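Local coordinates for protein YCAC GENE product (Escherichia coli, PDB 1YAC) that is an octameric protein, probably a hydrolase of unknown specificity, related in sequence and three-layer alpha-beta-alpha fold to the isochorismatase family, at residues K10-V15 with T103-L108; L17-A22 with T57-T62. One frame throughout, in Å; residues are numbered along the deposited sequence.

Overall arrangement
From the N terminus, residues 10-15 lead into strand 13-18, and the same strand serves both contacts, one at each end. Interaction 2 closes the shorter loop: the chain leaves 17-22, passes through helix 33-49 and returns as strand 54-59, a beta-alpha-beta unit. Interaction 1 closes the longer one, bringing 103-108, at the start of strand 107-112, back beside 10-15. Interaction 2 is therefore nested within the loop that interaction 1 closes, and their centres lie about 22 Å apart. Strand 13-18 thus sits between 54-59 and 107-112 in the parallel sheet, illustrating how an inner strand of an alpha-beta-alpha sandwich is paired on both edges.

Interaction 1 of 2, residues K10-V15 with T103-L108; sequences KNDAAV and TGKKQL
Lys105 turns CG anti to its carbonyl carbon (chi1 -54°) and bends again at CD (chi2 -51°), so that its chain runs beside the backbone of residues 11-14. CG packs 3.7 Å from Ala13 C, and NZ reaches Asn11 O at 2.9 Å, standing above that carbonyl plane. Asp12 places CG anti to its backbone N (chi1 -154°), and its carboxylate extends beside Lys106. There OD1 receives Lys106 N at 3.0 Å in a nearly straight bond, the donor lying above the carboxylate plane, while OD2 rests against Lys106 CB. The ammonium of Lys106 leads elsewhere, to Gly130 O.

Beyond these polar contacts the parallel strands join. Gln107 N gives to Asp12 O at 2.9 Å, and Ala14 N gives to Gln107 O at the same length, so Gln107 bonds both residues flanking Ala13, its bridge partner. Ala13 CA also brings a CH...O contact to Gln107 O. Ala14 CB is met by Thr103 OG1 (3.7 Å) and Lys105 CB from the turn before strand 107-112, and by Leu108 CD2 (4.2 Å) on its own face of the sheet. The Thr103 hydroxyl accepts from Lys105 N in an ST turn and is also bonded to Val100 O. The side-chain amide of Gln107 is held by Asp9 N and Arg7 O.

The contact is structural: it sets the entry of two neighbouring strands in register. Carbonyl and carboxylate oxygens of 11-12 take up an ammonium and two backbone N-H groups at the N-terminal ends of two inner strands, partly open to solvent, and the proximity of Lys105 would be expected to favour a charged Asp12 modestly.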
ATOM      1  N   LYS A  10      -4.153   2.331  37.415  1.00 12.27           N
ATOM      2  CA  LYS A  10      -3.788   0.936  37.697  1.00 14.25           C
ATOM      3  C   LYS A  10      -4.534   0.319  38.885  1.00 14.62           C
ATOM      4  O   LYS A  10      -4.481  -0.882  39.069  1.00 14.82           O
ATOM      5  CB  LYS A  10      -2.291   0.765  37.879  1.00 16.18           C
ATOM      6  CG  LYS A  10      -1.698   1.490  39.069  1.00 18.87           C
ATOM      7  CD  LYS A  10      -0.256   1.069  39.284  1.00 24.37           C
ATOM      8  CE  LYS A  10       0.314   1.734  40.537  1.00 27.88           C
ATOM      9  NZ  LYS A  10       1.620   1.125  40.959  1.00 33.77           N
ATOM     10  N   ASN A  11      -5.215   1.147  39.678  1.00 14.15           N
ATOM     11  CA  ASN A  11      -5.986   0.660  40.796  1.00 13.80           C
ATOM     12  C   ASN A  11      -7.483   0.612  40.522  1.00 12.64           C
ATOM     13  O   ASN A  11      -8.242   0.139  41.339  1.00 11.90           O
ATOM     14  CB  ASN A  11      -5.728   1.554  42.015  1.00 17.42           C
ATOM     15  CG  ASN A  11      -4.320   1.498  42.598  1.00 22.37           C
ATOM     16  OD1 ASN A  11      -3.354   1.933  42.036  1.00 27.94           O
ATOM     17  ND2 ASN A  11      -4.213   0.893  43.750  1.00 27.60           N
ATOM     18  N   ASP A  12      -7.871   1.084  39.351  1.00 10.77           N
ATOM     19  CA  ASP A  12      -9.286   1.076  39.005  1.00 10.72           C
ATOM     20  C   ASP A  12      -9.561   0.498  37.616  1.00 10.63           C
ATOM     21  O   ASP A  12     -10.571   0.825  36.980  1.00  9.21           O
ATOM     22  CB  ASP A  12      -9.883   2.501  39.095  1.00 13.22           C
ATOM     23  CG  ASP A  12     -11.369   2.503  39.374  1.00 15.44           C
ATOM     24  OD1 ASP A  12     -11.964   1.447  39.698  1.00 14.24           O
ATOM     25  OD2 ASP A  12     -11.953   3.582  39.273  1.00 18.52           O
ATOM     26  N   ALA A  13      -8.729  -0.450  37.195  1.00  8.71           N
ATOM     27  CA  ALA A  13      -8.869  -1.051  35.868  1.00  8.45           C
ATOM     28  C   ALA A  13      -8.783  -2.568  35.840  1.00  9.12           C
ATOM     29  O   ALA A  13      -7.971  -3.166  36.556  1.00  8.42           O
ATOM     30  CB  ALA A  13      -7.802  -0.471  34.919  1.00  8.73           C
ATOM     31  N   ALA A  14      -9.633  -3.182  35.023  1.00  8.27           N
ATOM     32  CA  ALA A  14      -9.623  -4.629  34.844  1.00  8.66           C
ATOM     33  C   ALA A  14      -9.373  -4.877  33.352  1.00  9.58           C
ATOM     34  O   ALA A  14      -9.672  -4.026  32.500  1.00  9.55           O
ATOM     35  CB  ALA A  14     -10.945  -5.250  35.266  1.00  6.98           C
ATOM     36  N   VAL A  15      -8.803  -6.030  33.042  1.00  9.46           N
ATOM     37  CA  VAL A  15      -8.507  -6.375  31.659  1.00  9.12           C
ATOM     38  C   VAL A  15      -9.400  -7.522  31.210  1.00  9.13           C
ATOM     39  O   VAL A  15      -9.518  -8.521  31.924  1.00  9.71           O
ATOM     40  CB  VAL A  15      -7.020  -6.778  31.507  1.00  8.24           C
ATOM     41  CG1 VAL A  15      -6.717  -7.231  30.065  1.00  7.51           C
ATOM     42  CG2 VAL A  15      -6.130  -5.611  31.879  1.00  6.77           C
ATOM     43  N   THR A 103     -14.749  -7.548  39.914  1.00  9.80           N
ATOM     44  CA  THR A 103     -13.415  -6.964  39.996  1.00  9.54           C
ATOM     45  C   THR A 103     -13.505  -5.637  40.753  1.00 10.02           C
ATOM     46  O   THR A 103     -12.520  -5.168  41.308  1.00  8.93           O
ATOM     47  CB  THR A 103     -12.799  -6.676  38.601  1.00  9.93           C
ATOM     48  OG1 THR A 103     -13.528  -5.634  37.954  1.00  8.68           O
ATOM     49  CG2 THR A 103     -12.817  -7.914  37.715  1.00  9.85           C
ATOM     50  N   GLY A 104     -14.685  -5.025  40.710  1.00 10.64           N
ATOM     51  CA  GLY A 104     -14.910  -3.756  41.374  1.00 11.55           C
ATOM     52  C   GLY A 104     -14.241  -2.593  40.664  1.00 13.36           C
ATOM     53  O   GLY A 104     -14.148  -1.494  41.223  1.00 14.80           O
ATOM     54  N   LYS A 105     -13.799  -2.815  39.425  1.00 11.68           N
ATOM     55  CA  LYS A 105     -13.112  -1.784  38.645  1.00 11.38           C
ATOM     56  C   LYS A 105     -14.039  -1.023  37.705  1.00 11.72           C
ATOM     57  O   LYS A 105     -14.861  -1.620  37.017  1.00 12.29           O
ATOM     58  CB  LYS A 105     -11.953  -2.393  37.842  1.00  9.28           C
ATOM     59  CG  LYS A 105     -10.975  -3.197  38.690  1.00 10.90           C
ATOM     60  CD  LYS A 105     -10.496  -2.420  39.894  1.00 12.00           C
ATOM     61  CE  LYS A 105      -9.579  -3.262  40.749  1.00 13.70           C
ATOM     62  NZ  LYS A 105      -9.139  -2.522  41.966  1.00 16.50           N
ATOM     63  N   LYS A 106     -13.879   0.299  37.681  1.00 10.92           N
ATOM     64  CA  LYS A 106     -14.671   1.185  36.835  1.00 11.89           C
ATOM     65  C   LYS A 106     -14.184   1.186  35.370  1.00 12.00           C
ATOM     66  O   LYS A 106     -14.980   1.384  34.439  1.00 12.51           O
ATOM     67  CB  LYS A 106     -14.590   2.600  37.409  1.00 13.52           C
ATOM     68  CG  LYS A 106     -15.221   3.710  36.578  1.00 18.45           C
ATOM     69  CD  LYS A 106     -16.695   3.558  36.491  1.00 21.90           C
ATOM     70  CE  LYS A 106     -17.358   4.842  36.058  1.00 25.63           C
ATOM     71  NZ  LYS A 106     -18.830   4.707  36.276  1.00 30.17           N
ATOM     72  N   GLN A 107     -12.878   1.006  35.177  1.00  9.72           N
ATOM     73  CA  GLN A 107     -12.294   1.031  33.840  1.00  8.86           C
ATOM     74  C   GLN A 107     -12.068  -0.375  33.323  1.00  8.21           C
ATOM     75  O   GLN A 107     -11.566  -1.232  34.049  1.00  8.27           O
ATOM     76  CB  GLN A 107     -10.969   1.784  33.876  1.00  8.88           C
ATOM     77  CG  GLN A 107     -11.085   3.192  34.452  1.00  9.20           C
ATOM     78  CD  GLN A 107      -9.742   3.864  34.591  1.00 10.33           C
ATOM     79  OE1 GLN A 107      -8.699   3.205  34.697  1.00 10.32           O
ATOM     80  NE2 GLN A 107      -9.751   5.183  34.607  1.00 10.77           N
ATOM     81  N   LEU A 108     -12.408  -0.599  32.061  1.00  7.70           N
ATOM     82  CA  LEU A 108     -12.228  -1.908  31.448  1.00  8.10           C
ATOM     83  C   LEU A 108     -11.351  -1.759  30.224  1.00  8.62           C
ATOM     84  O   LEU A 108     -11.653  -0.958  29.333  1.00  9.44           O
ATOM     85  CB  LEU A 108     -13.568  -2.502  31.010  1.00  8.72           C
ATOM     86  CG  LEU A 108     -14.656  -2.609  32.075  1.00  8.12           C
ATOM     87  CD1 LEU A 108     -15.913  -3.278  31.477  1.00  8.82           C
ATOM     88  CD2 LEU A 108     -14.116  -3.408  33.257  1.00  8.49           C
TER

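Interaction 2 of 2, residues L17-A22 with T57-T62; sequences LVDHQA and TTSAET. Unlike the reference sequence in segment 57-62: Ala60 (reference Phe).
Gln21 and Thr58 cross their side chains at about a right angle, with the Gln21 amide laid over CB of Thr58. This orientation lets the amide grip the backbone of Ser59 twice: OE1 accepts from Ser59 N at 2.9 Å, and NE2 gives to Ser59 O at 3.0 Å. The second bond is almost perfectly straight (178°) and lies in the amide plane of Gln21, although NE2 stands above the plane of the Ser59 carbonyl. NE2 is also bonded to Gly66 O, and Ser59 O to Asn65 ND2.

Side by side instead, Val18 and Thr57 point the same way from one face of the sheet, with Val18 CG1 3.6 Å from Thr57 CG2. Thr57 has OG1 anti to its backbone N (chi1 -175°), where it is bonded to Ile82 O and Arg84. The backbones pair in parallel fashion through Thr57 N to Leu17 O at 3.3 Å and Asp19 N to Thr57 O at 3.0 Å.

Past the strand end, Asp19 OD1 comes 3.1 Å from Thr58 CA, and OD2 rests against Ser59 CB. OD1 also lies 3.2 Å from Thr57 O, a second acceptor, and finds its partner in Arg84 NH1 through a salt bridge. Within 57-62, Thr58 OG1 donates to Glu61 OE1, which also meets Tyr81 OH.

The Gln21 amide thus ties the loop after strand 13-18 to the end of strand 54-59. Asp19, held by Arg84 at these strand ends, also touches Cys118 of helix 115-128, a neighbourhood consistent, by inference, with the catalytic pocket of cysteine hydrolases of this fold, which use an Asp-Lys-Cys triad.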
ATOM      1  N   LEU A  17      -9.908 -10.181  28.210  1.00  9.08           N
ATOM      2  CA  LEU A  17      -9.296 -10.789  27.028  1.00  8.33           C
ATOM      3  C   LEU A  17     -10.347 -11.720  26.436  1.00  8.93           C
ATOM      4  O   LEU A  17     -10.599 -12.812  26.956  1.00  9.09           O
ATOM      5  CB  LEU A  17      -8.019 -11.532  27.416  1.00  8.53           C
ATOM      6  CG  LEU A  17      -6.964 -10.652  28.106  1.00  9.60           C
ATOM      7  CD1 LEU A  17      -5.710 -11.477  28.399  1.00  9.26           C
ATOM      8  CD2 LEU A  17      -6.611  -9.452  27.210  1.00  9.14           C
ATOM      9  N   VAL A  18     -10.923 -11.293  25.318  1.00  8.73           N
ATOM     10  CA  VAL A  18     -12.015 -12.007  24.679  1.00  8.12           C
ATOM     11  C   VAL A  18     -11.729 -12.795  23.399  1.00  9.79           C
ATOM     12  O   VAL A  18     -11.443 -12.219  22.345  1.00  8.78           O
ATOM     13  CB  VAL A  18     -13.182 -11.011  24.375  1.00  9.64           C
ATOM     14  CG1 VAL A  18     -14.473 -11.766  24.023  1.00 10.04           C
ATOM     15  CG2 VAL A  18     -13.408 -10.057  25.562  1.00  9.65           C
ATOM     16  N   ASP A  19     -11.835 -14.115  23.514  1.00  8.82           N
ATOM     17  CA  ASP A  19     -11.699 -15.033  22.389  1.00 10.34           C
ATOM     18  C   ASP A  19     -10.409 -15.054  21.558  1.00 10.41           C
ATOM     19  O   ASP A  19     -10.454 -15.194  20.332  1.00 10.49           O
ATOM     20  CB  ASP A  19     -12.909 -14.885  21.458  1.00 10.32           C
ATOM     21  CG  ASP A  19     -14.239 -14.986  22.193  1.00 14.29           C
ATOM     22  OD1 ASP A  19     -14.268 -15.395  23.373  1.00 13.74           O
ATOM     23  OD2 ASP A  19     -15.268 -14.631  21.592  1.00 16.72           O
ATOM     24  N   HIS A  20      -9.265 -14.882  22.211  1.00 10.14           N
ATOM     25  CA  HIS A  20      -7.986 -14.970  21.511  1.00 10.00           C
ATOM     26  C   HIS A  20      -7.753 -16.484  21.421  1.00  9.62           C
ATOM     27  O   HIS A  20      -6.955 -17.061  22.177  1.00  8.81           O
ATOM     28  CB  HIS A  20      -6.860 -14.303  22.321  1.00  9.04           C
ATOM     29  CG  HIS A  20      -6.923 -12.802  22.348  1.00 10.66           C
ATOM     30  ND1 HIS A  20      -7.427 -12.095  23.424  1.00  9.29           N
ATOM     31  CD2 HIS A  20      -6.482 -11.874  21.463  1.00  9.67           C
ATOM     32  CE1 HIS A  20      -7.289 -10.803  23.202  1.00 10.96           C
ATOM     33  NE2 HIS A  20      -6.720 -10.637  22.018  1.00 10.22           N
ATOM     34  N   GLN A  21      -8.501 -17.127  20.532  1.00  9.41           N
ATOM     35  CA  GLN A  21      -8.429 -18.575  20.358  1.00  9.08           C
ATOM     36  C   GLN A  21      -7.615 -19.001  19.135  1.00  9.47           C
ATOM     37  O   GLN A  21      -7.579 -18.290  18.131  1.00  9.31           O
ATOM     38  CB  GLN A  21      -9.847 -19.144  20.321  1.00  9.50           C
ATOM     39  CG  GLN A  21     -10.573 -18.969  21.660  1.00 10.58           C
ATOM     40  CD  GLN A  21     -12.077 -19.089  21.535  1.00 13.87           C
ATOM     41  OE1 GLN A  21     -12.765 -18.071  21.766  1.00 11.90           O
ATOM     42  NE2 GLN A  21     -12.579 -20.191  21.203  1.00 15.68           N
ATOM     43  N   ALA A  22      -6.999 -20.177  19.222  1.00  8.66           N
ATOM     44  CA  ALA A  22      -6.147 -20.702  18.159  1.00  9.41           C
ATOM     45  C   ALA A  22      -6.780 -20.708  16.775  1.00 10.19           C
ATOM     46  O   ALA A  22      -6.149 -20.282  15.807  1.00 11.15           O
ATOM     47  CB  ALA A  22      -5.642 -22.083  18.522  1.00  9.98           C
ATOM     48  N   THR A  57     -12.162 -15.246  28.453  1.00  9.55           N
ATOM     49  CA  THR A  57     -13.409 -15.831  27.984  1.00  9.54           C
ATOM     50  C   THR A  57     -13.197 -16.364  26.581  1.00 10.38           C
ATOM     51  O   THR A  57     -12.329 -15.878  25.857  1.00  9.85           O
ATOM     52  CB  THR A  57     -14.602 -14.826  28.047  1.00  9.38           C
ATOM     53  OG1 THR A  57     -15.826 -15.497  27.694  1.00  8.83           O
ATOM     54  CG2 THR A  57     -14.378 -13.637  27.113  1.00  8.62           C
ATOM     55  N   THR A  58     -13.921 -17.422  26.236  1.00 11.01           N
ATOM     56  CA  THR A  58     -13.803 -18.036  24.919  1.00 12.20           C
ATOM     57  C   THR A  58     -15.184 -18.355  24.390  1.00 14.76           C
ATOM     58  O   THR A  58     -16.150 -18.462  25.151  1.00 13.89           O
ATOM     59  CB  THR A  58     -12.987 -19.338  24.962  1.00 11.85           C
ATOM     60  OG1 THR A  58     -13.648 -20.274  25.820  1.00 12.69           O
ATOM     61  CG2 THR A  58     -11.564 -19.082  25.469  1.00 10.62           C
ATOM     62  N   SER A  59     -15.266 -18.527  23.080  1.00 15.84           N
ATOM     63  CA  SER A  59     -16.520 -18.829  22.414  1.00 17.94           C
ATOM     64  C   SER A  59     -16.415 -20.183  21.733  1.00 19.16           C
ATOM     65  O   SER A  59     -15.524 -20.392  20.899  1.00 17.04           O
ATOM     66  CB  SER A  59     -16.806 -17.748  21.363  1.00 18.30           C
ATOM     67  OG  SER A  59     -17.920 -18.098  20.571  1.00 20.91           O
ATOM     68  N   ALA A  60     -17.297 -21.098  22.133  1.00 20.08           N
ATOM     69  CA  ALA A  60     -17.368 -22.453  21.569  1.00 22.61           C
ATOM     70  C   ALA A  60     -15.996 -23.049  21.277  1.00 23.45           C
ATOM     71  O   ALA A  60     -15.739 -23.563  20.184  1.00 23.90           O
ATOM     72  CB  ALA A  60     -18.241 -22.456  20.308  1.00 22.60           C
ATOM     73  N   GLU A  61     -15.131 -23.006  22.283  1.00 24.13           N
ATOM     74  CA  GLU A  61     -13.770 -23.512  22.160  1.00 25.29           C
ATOM     75  C   GLU A  61     -13.639 -24.982  21.796  1.00 25.80           C
ATOM     76  O   GLU A  61     -12.560 -25.419  21.411  1.00 26.18           O
ATOM     77  CB  GLU A  61     -12.991 -23.233  23.437  1.00 27.29           C
ATOM     78  CG  GLU A  61     -13.531 -23.940  24.660  1.00 30.20           C
ATOM     79  CD  GLU A  61     -12.732 -23.606  25.898  1.00 32.49           C
ATOM     80  OE1 GLU A  61     -12.261 -22.454  26.013  1.00 30.53           O
ATOM     81  OE2 GLU A  61     -12.575 -24.498  26.758  1.00 34.85           O
ATOM     82  N   THR A  62     -14.707 -25.755  21.964  1.00 26.19           N
ATOM     83  CA  THR A  62     -14.666 -27.172  21.609  1.00 27.59           C
ATOM     84  C   THR A  62     -15.302 -27.306  20.237  1.00 26.99           C
ATOM     85  O   THR A  62     -16.368 -27.893  20.068  1.00 29.97           O
ATOM     86  CB  THR A  62     -15.413 -28.037  22.629  1.00 28.16           C
ATOM     87  OG1 THR A  62     -16.705 -27.467  22.889  1.00 31.06           O
ATOM     88  CG2 THR A  62     -14.620 -28.110  23.919  1.00 29.74           C
TER